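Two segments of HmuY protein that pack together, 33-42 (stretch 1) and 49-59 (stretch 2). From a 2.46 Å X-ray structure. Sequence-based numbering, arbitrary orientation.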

ATOM      1  N   GLU A  33      -7.079  -6.095   8.372  1.00 30.67           N
ATOM      2  CA  GLU A  33      -6.319  -5.362   9.373  1.00 33.01           C
ATOM      3  C   GLU A  33      -6.606  -5.969  10.744  1.00 34.44           C
ATOM      4  O   GLU A  33      -7.770  -6.124  11.128  1.00 34.40           O
ATOM      5  CB  GLU A  33      -6.737  -3.890   9.411  1.00 34.94           C
ATOM      6  CG  GLU A  33      -6.051  -3.102  10.525  1.00 36.82           C
ATOM      7  CD  GLU A  33      -4.531  -3.203  10.508  1.00 38.94           C
ATOM      8  OE1 GLU A  33      -3.921  -2.952   9.438  1.00 40.39           O
ATOM      9  OE2 GLU A  33      -3.956  -3.557  11.553  1.00 38.64           O
ATOM     10  N   LEU A  34      -5.541  -6.277  11.489  1.00 34.33           N
ATOM     11  CA  LEU A  34      -5.692  -7.055  12.706  1.00 33.83           C
ATOM     12  C   LEU A  34      -5.582  -6.164  13.930  1.00 34.33           C
ATOM     13  O   LEU A  34      -5.970  -6.579  15.018  1.00 36.93           O
ATOM     14  CB  LEU A  34      -4.650  -8.177  12.739  1.00 34.17           C
ATOM     15  CG  LEU A  34      -4.892  -9.307  11.734  1.00 35.54           C
ATOM     16  CD1 LEU A  34      -3.841 -10.398  11.868  1.00 34.29           C
ATOM     17  CD2 LEU A  34      -6.297  -9.882  11.870  1.00 33.62           C
ATOM     18  N   GLY A  35      -5.068  -4.946  13.725  1.00 33.98           N
ATOM     19  CA  GLY A  35      -4.739  -4.017  14.796  1.00 34.99           C
ATOM     20  C   GLY A  35      -5.980  -3.499  15.518  1.00 37.13           C
ATOM     21  O   GLY A  35      -7.090  -3.568  14.988  1.00 32.85           O
ATOM     22  N   LYS A  36      -5.762  -3.021  16.752  1.00 38.52           N
ATOM     23  CA  LYS A  36      -6.831  -2.440  17.539  1.00 40.45           C
ATOM     24  C   LYS A  36      -7.363  -1.206  16.815  1.00 42.88           C
ATOM     25  O   LYS A  36      -6.617  -0.495  16.133  1.00 42.98           O
ATOM     26  CB  LYS A  36      -6.391  -2.180  18.982  1.00 44.34           C
ATOM     27  CG  LYS A  36      -5.371  -1.070  19.202  1.00 49.72           C
ATOM     28  CD  LYS A  36      -5.134  -0.767  20.672  1.00 56.38           C
ATOM     29  CE  LYS A  36      -3.806  -0.088  20.949  1.00 60.99           C
ATOM     30  NZ  LYS A  36      -3.053  -0.764  22.036  1.00 60.65           N
ATOM     31  N   ARG A  37      -8.679  -0.994  16.933  1.00 41.51           N
ATOM     32  CA  ARG A  37      -9.324   0.127  16.267  1.00 41.49           C
ATOM     33  C   ARG A  37      -9.791   1.164  17.285  1.00 42.65           C
ATOM     34  O   ARG A  37     -10.223   0.830  18.388  1.00 44.56           O
ATOM     35  CB  ARG A  37     -10.520  -0.344  15.442  1.00 39.02           C
ATOM     36  CG  ARG A  37     -10.309  -1.705  14.804  1.00 40.07           C
ATOM     37  CD  ARG A  37     -11.566  -2.089  14.086  1.00 38.62           C
ATOM     38  NE  ARG A  37     -11.267  -2.871  12.904  1.00 36.53           N
ATOM     39  CZ  ARG A  37     -12.213  -3.275  12.081  1.00 41.48           C
ATOM     40  NH1 ARG A  37     -13.473  -2.974  12.363  1.00 43.42           N
ATOM     41  NH2 ARG A  37     -11.910  -3.974  10.997  1.00 43.68           N
ATOM     42  N   GLU A  38      -9.711   2.431  16.867  1.00 43.35           N
ATOM     43  CA  GLU A  38     -10.232   3.570  17.600  1.00 46.16           C
ATOM     44  C   GLU A  38     -11.305   4.215  16.726  1.00 45.76           C
ATOM     45  O   GLU A  38     -11.029   4.529  15.563  1.00 49.28           O
ATOM     46  CB  GLU A  38      -9.066   4.528  17.860  1.00 49.30           C
ATOM     47  CG  GLU A  38      -9.280   5.540  18.974  1.00 54.19           C
ATOM     48  CD  GLU A  38      -7.962   6.125  19.446  1.00 59.97           C
ATOM     49  OE1 GLU A  38      -7.631   7.272  19.059  1.00 61.26           O
ATOM     50  OE2 GLU A  38      -7.256   5.421  20.184  1.00 67.73           O
ATOM     51  N   PHE A  39     -12.529   4.351  17.265  1.00 40.74           N
ATOM     52  CA  PHE A  39     -13.540   5.115  16.558  1.00 37.55           C
ATOM     53  C   PHE A  39     -13.416   6.567  16.982  1.00 36.02           C
ATOM     54  O   PHE A  39     -13.433   6.878  18.171  1.00 34.03           O
ATOM     55  CB  PHE A  39     -14.933   4.497  16.690  1.00 38.56           C
ATOM     56  CG  PHE A  39     -15.052   3.200  15.933  1.00 42.32           C
ATOM     57  CD1 PHE A  39     -14.671   1.996  16.519  1.00 42.80           C
ATOM     58  CD2 PHE A  39     -15.500   3.186  14.618  1.00 43.00           C
ATOM     59  CE1 PHE A  39     -14.734   0.808  15.806  1.00 43.15           C
ATOM     60  CE2 PHE A  39     -15.580   1.993  13.911  1.00 43.90           C
ATOM     61  CZ  PHE A  39     -15.193   0.809  14.504  1.00 44.02           C
ATOM     62  N   ARG A  40     -13.244   7.431  15.977  1.00 36.80           N
ATOM     63  CA  ARG A  40     -12.931   8.825  16.223  1.00 39.91           C
ATOM     64  C   ARG A  40     -14.039   9.691  15.634  1.00 44.33           C
ATOM     65  O   ARG A  40     -14.395   9.501  14.466  1.00 42.89           O
ATOM     66  CB  ARG A  40     -11.589   9.148  15.571  1.00 40.03           C
ATOM     67  CG  ARG A  40     -10.421   8.374  16.160  1.00 45.32           C
ATOM     68  CD  ARG A  40      -9.078   8.901  15.706  1.00 47.92           C
ATOM     69  NE  ARG A  40      -7.989   8.062  16.202  1.00 49.97           N
ATOM     70  CZ  ARG A  40      -6.822   7.911  15.572  1.00 52.01           C
ATOM     71  NH1 ARG A  40      -6.606   8.540  14.426  1.00 49.48           N
ATOM     72  NH2 ARG A  40      -5.885   7.132  16.086  1.00 48.93           N
ATOM     73  N   LYS A  41     -14.586  10.598  16.464  1.00 44.39           N
ATOM     74  CA  LYS A  41     -15.554  11.586  16.006  1.00 49.76           C
ATOM     75  C   LYS A  41     -14.824  12.910  15.809  1.00 56.78           C
ATOM     76  O   LYS A  41     -14.162  13.389  16.732  1.00 58.15           O
ATOM     77  CB  LYS A  41     -16.694  11.766  17.011  1.00 47.51           C
ATOM     78  CG  LYS A  41     -17.913  12.527  16.500  1.00 46.10           C
ATOM     79  CD  LYS A  41     -18.941  12.752  17.589  1.00 49.60           C
ATOM     80  CE  LYS A  41     -20.250  13.302  17.068  1.00 56.14           C
ATOM     81  NZ  LYS A  41     -20.997  12.277  16.299  1.00 61.06           N
ATOM     82  N   TYR A  42     -14.959  13.482  14.602  1.00 61.87           N
ATOM     83  CA  TYR A  42     -14.207  14.669  14.214  1.00 69.46           C
ATOM     84  C   TYR A  42     -15.095  15.912  14.268  1.00 76.06           C
ATOM     85  O   TYR A  42     -16.211  15.892  13.752  1.00 78.14           O
ATOM     86  CB  TYR A  42     -13.550  14.469  12.844  1.00 64.83           C
ATOM     87  CG  TYR A  42     -12.450  13.435  12.799  1.00 64.47           C
ATOM     88  CD1 TYR A  42     -11.149  13.755  13.167  1.00 65.88           C
ATOM     89  CD2 TYR A  42     -12.700  12.140  12.373  1.00 58.66           C
ATOM     90  CE1 TYR A  42     -10.129  12.818  13.133  1.00 61.24           C
ATOM     91  CE2 TYR A  42     -11.690  11.190  12.330  1.00 59.49           C
ATOM     92  CZ  TYR A  42     -10.400  11.526  12.715  1.00 60.77           C
ATOM     93  OH  TYR A  42      -9.394  10.602  12.674  1.00 59.25           O
ATOM     94  N   ASN A  49      -8.638  17.414  15.168  1.00 91.82           N
ATOM     95  CA  ASN A  49      -9.194  17.411  16.514  1.00 88.49           C
ATOM     96  C   ASN A  49     -10.412  16.495  16.573  1.00 83.80           C
ATOM     97  O   ASN A  49     -11.327  16.621  15.755  1.00 82.12           O
ATOM     98  CB  ASN A  49      -9.505  18.821  17.023  1.00 88.67           C
ATOM     99  CG  ASN A  49      -8.385  19.366  17.879  1.00 86.17           C
ATOM    100  OD1 ASN A  49      -7.339  18.732  18.010  1.00 81.06           O
ATOM    101  ND2 ASN A  49      -8.597  20.534  18.462  1.00 83.08           N
ATOM    102  N   TYR A  50     -10.406  15.563  17.539  1.00 72.37           N
ATOM    103  CA  TYR A  50     -11.391  14.489  17.581  1.00 67.09           C
ATOM    104  C   TYR A  50     -11.543  13.967  19.009  1.00 68.27           C
ATOM    105  O   TYR A  50     -10.603  14.053  19.801  1.00 71.50           O
ATOM    106  CB  TYR A  50     -11.010  13.354  16.616  1.00 59.46           C
ATOM    107  CG  TYR A  50      -9.785  12.563  16.996  1.00 54.78           C
ATOM    108  CD1 TYR A  50      -9.835  11.605  17.999  1.00 54.06           C
ATOM    109  CD2 TYR A  50      -8.576  12.757  16.347  1.00 55.48           C
ATOM    110  CE1 TYR A  50      -8.713  10.878  18.362  1.00 51.32           C
ATOM    111  CE2 TYR A  50      -7.439  12.041  16.700  1.00 53.05           C
ATOM    112  CZ  TYR A  50      -7.512  11.097  17.707  1.00 53.01           C
ATOM    113  OH  TYR A  50      -6.406  10.388  18.071  1.00 56.42           O
ATOM    114  N   GLU A  51     -12.733  13.419  19.311  1.00 65.95           N
ATOM    115  CA  GLU A  51     -12.976  12.669  20.534  1.00 62.38           C
ATOM    116  C   GLU A  51     -13.115  11.181  20.202  1.00 59.54           C
ATOM    117  O   GLU A  51     -13.689  10.799  19.178  1.00 60.13           O
ATOM    118  CB  GLU A  51     -14.139  13.251  21.346  1.00 71.35           C
ATOM    119  CG  GLU A  51     -15.400  13.462  20.528  1.00 82.63           C
ATOM    120  CD  GLU A  51     -16.528  14.183  21.244  1.00 87.55           C
ATOM    121  OE1 GLU A  51     -17.616  13.575  21.391  1.00 82.11           O
ATOM    122  OE2 GLU A  51     -16.327  15.356  21.632  1.00 92.02           O
ATOM    123  N   VAL A  52     -12.561  10.346  21.089  1.00 52.35           N
ATOM    124  CA  VAL A  52     -12.650   8.896  20.984  1.00 47.69           C
ATOM    125  C   VAL A  52     -14.025   8.427  21.476  1.00 44.57           C
ATOM    126  O   VAL A  52     -14.398   8.662  22.623  1.00 40.02           O
ATOM    127  CB  VAL A  52     -11.492   8.213  21.744  1.00 49.19           C
ATOM    128  CG1 VAL A  52     -11.674   6.710  21.833  1.00 45.98           C
ATOM    129  CG2 VAL A  52     -10.132   8.539  21.133  1.00 49.98           C
ATOM    130  N   VAL A  53     -14.772   7.736  20.608  1.00 39.47           N
ATOM    131  CA  VAL A  53     -16.135   7.358  20.936  1.00 37.57           C
ATOM    132  C   VAL A  53     -16.282   5.837  21.015  1.00 40.67           C
ATOM    133  O   VAL A  53     -17.364   5.341  21.337  1.00 40.34           O
ATOM    134  CB  VAL A  53     -17.160   7.959  19.953  1.00 37.05           C
ATOM    135  CG1 VAL A  53     -17.319   9.461  20.115  1.00 33.49           C
ATOM    136  CG2 VAL A  53     -16.887   7.573  18.505  1.00 35.97           C
ATOM    137  N   GLY A  54     -15.213   5.094  20.709  1.00 40.89           N
ATOM    138  CA  GLY A  54     -15.285   3.639  20.744  1.00 42.98           C
ATOM    139  C   GLY A  54     -13.929   2.970  20.515  1.00 44.10           C
ATOM    140  O   GLY A  54     -13.000   3.592  19.998  1.00 46.78           O
ATOM    141  N   THR A  55     -13.811   1.702  20.933  1.00 41.72           N
ATOM    142  CA  THR A  55     -12.659   0.907  20.541  1.00 41.49           C
ATOM    143  C   THR A  55     -13.049  -0.552  20.364  1.00 38.49           C
ATOM    144  O   THR A  55     -13.927  -1.055  21.040  1.00 41.70           O
ATOM    145  CB  THR A  55     -11.531   0.938  21.572  1.00 38.61           C
ATOM    146  OG1 THR A  55     -12.097   0.214  22.657  1.00 43.89           O
ATOM    147  CG2 THR A  55     -11.118   2.330  21.990  1.00 38.65           C
ATOM    148  N   GLU A  56     -12.363  -1.213  19.439  1.00 38.64           N
ATOM    149  CA  GLU A  56     -12.423  -2.657  19.331  1.00 38.03           C
ATOM    150  C   GLU A  56     -11.004  -3.183  19.501  1.00 39.84           C
ATOM    151  O   GLU A  56     -10.059  -2.611  18.956  1.00 41.32           O
ATOM    152  CB  GLU A  56     -13.035  -3.055  17.993  1.00 36.57           C
ATOM    153  CG  GLU A  56     -14.459  -2.573  17.845  1.00 38.56           C
ATOM    154  CD  GLU A  56     -15.044  -2.804  16.467  1.00 42.10           C
ATOM    155  OE1 GLU A  56     -16.274  -2.700  16.333  1.00 46.13           O
ATOM    156  OE2 GLU A  56     -14.269  -3.084  15.531  1.00 46.65           O
ATOM    157  N   PRO A  57     -10.808  -4.273  20.275  1.00 41.26           N
ATOM    158  CA  PRO A  57      -9.469  -4.819  20.488  1.00 41.39           C
ATOM    159  C   PRO A  57      -8.954  -5.422  19.183  1.00 39.09           C
ATOM    160  O   PRO A  57      -9.737  -5.709  18.271  1.00 34.41           O
ATOM    161  CB  PRO A  57      -9.699  -5.925  21.531  1.00 39.06           C
ATOM    162  CG  PRO A  57     -11.136  -6.346  21.306  1.00 38.98           C
ATOM    163  CD  PRO A  57     -11.857  -5.067  20.935  1.00 40.76           C
ATOM    164  N   ALA A  58      -7.628  -5.592  19.119  1.00 38.65           N
ATOM    165  CA  ALA A  58      -6.957  -6.226  17.996  1.00 39.60           C
ATOM    166  C   ALA A  58      -7.462  -7.660  17.855  1.00 40.04           C
ATOM    167  O   ALA A  58      -7.766  -8.312  18.849  1.00 37.44           O
ATOM    168  CB  ALA A  58      -5.464  -6.191  18.207  1.00 37.17           C
ATOM    169  N   LYS A  59      -7.533  -8.130  16.606  1.00 42.10           N
ATOM    170  CA  LYS A  59      -8.052  -9.448  16.286  1.00 41.04           C
ATOM    171  C   LYS A  59      -6.896 -10.410  16.019  1.00 38.82           C
ATOM    172  O   LYS A  59      -7.113 -11.555  15.632  1.00 35.67           O
ATOM    173  CB  LYS A  59      -8.860  -9.410  14.985  1.00 45.91           C
ATOM    174  CG  LYS A  59      -9.960  -8.373  14.819  1.00 49.66           C
ATOM    175  CD  LYS A  59     -10.295  -8.216  13.349  1.00 49.91           C
ATOM    176  CE  LYS A  59     -11.565  -7.441  13.081  1.00 52.98           C
ATOM    177  NZ  LYS A  59     -11.600  -6.997  11.671  1.00 55.74           N
TER

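Strands 37-42 and 50-56 run antiparallel, and backbone hydrogen bonds hold them together. Arg 37 N donates to Glu 56 O (2.9 Å), and Glu 56 N returns a bond to Arg 37 O (3.1 Å). Lys 41 and Glu 51 form a similar pair: N of Lys 41 to O of Glu 51, and N of Glu 51 to O of Lys 41, both 2.9 Å. Between them the register slips by one at a beta bulge. Phe 39 N binds Gly 54 O, but Phe 39 O accepts from Val 53 N, each at 2.9 Å. Val 53 is the extra residue, with phi/psi of -116/-4, and its side chain points sideways. Beyond the strands, Lys 59 N donates to Leu 34 O (2.7 Å).

Side chains alternate between the two faces of the sheet, except at Val 53 in the bulge. On one face lie Arg 37, Phe 39, Lys 41, Glu 51 and Glu 56. Phe 39 is buried, a place that suits its apolar ring. With chi1 m and chi2 of 86°, the ring has Gly 54 O and Glu 56 CD at its edge, CD being 3.7 Å from Phe 39 CE1. Its partner Gly 54 has no side chain. Phe 39 CB meets Val 53 CG2 at 4.1 Å.

Glu 56 is extended, m then t, and its end comes nearer to the first stretch. This brings OE2 to 3.3 Å from Arg 37 NH1, a salt bridge with a weak hydrogen bond. Arg 37, m then t, carries its guanidinium out to this carboxylate, with Lys 59 CE over one face. The like charges are close: Arg 37 NH2 and Lys 59 NZ are 3.1 Å apart and are not hydrogen-bonded. Lys 41 is t from chi1 to chi3. This extended chain passes Val 53 and Glu 51, with CB 3.9 Å from Val 53 CG1, and leads the amine away to a partner elsewhere in the structure.

The other face carries Glu 38, Arg 40, Tyr 42, Tyr 50, Val 52 and Thr 55. Tyr 50 takes the p rotamer, and one face of its ring is covered by Arg 40 CD. This CD is 3.4 Å from the Tyr 50 ring centroid and nearly on the ring normal, a CH-pi contact. Arg 40, m, t, t, also brings NE to Glu 38 OE1 in a 3.0 Å salt bridge, so one long side chain uses both its methylenes and its charge. Glu 38, t, t, reaches out to meet it, and OE1 also lies 3.5 Å from Val 52 CG2. Tyr 42, an m rotamer, packs CD1 against Tyr 50 CB at 3.5 Å, and the two rings meet obliquely.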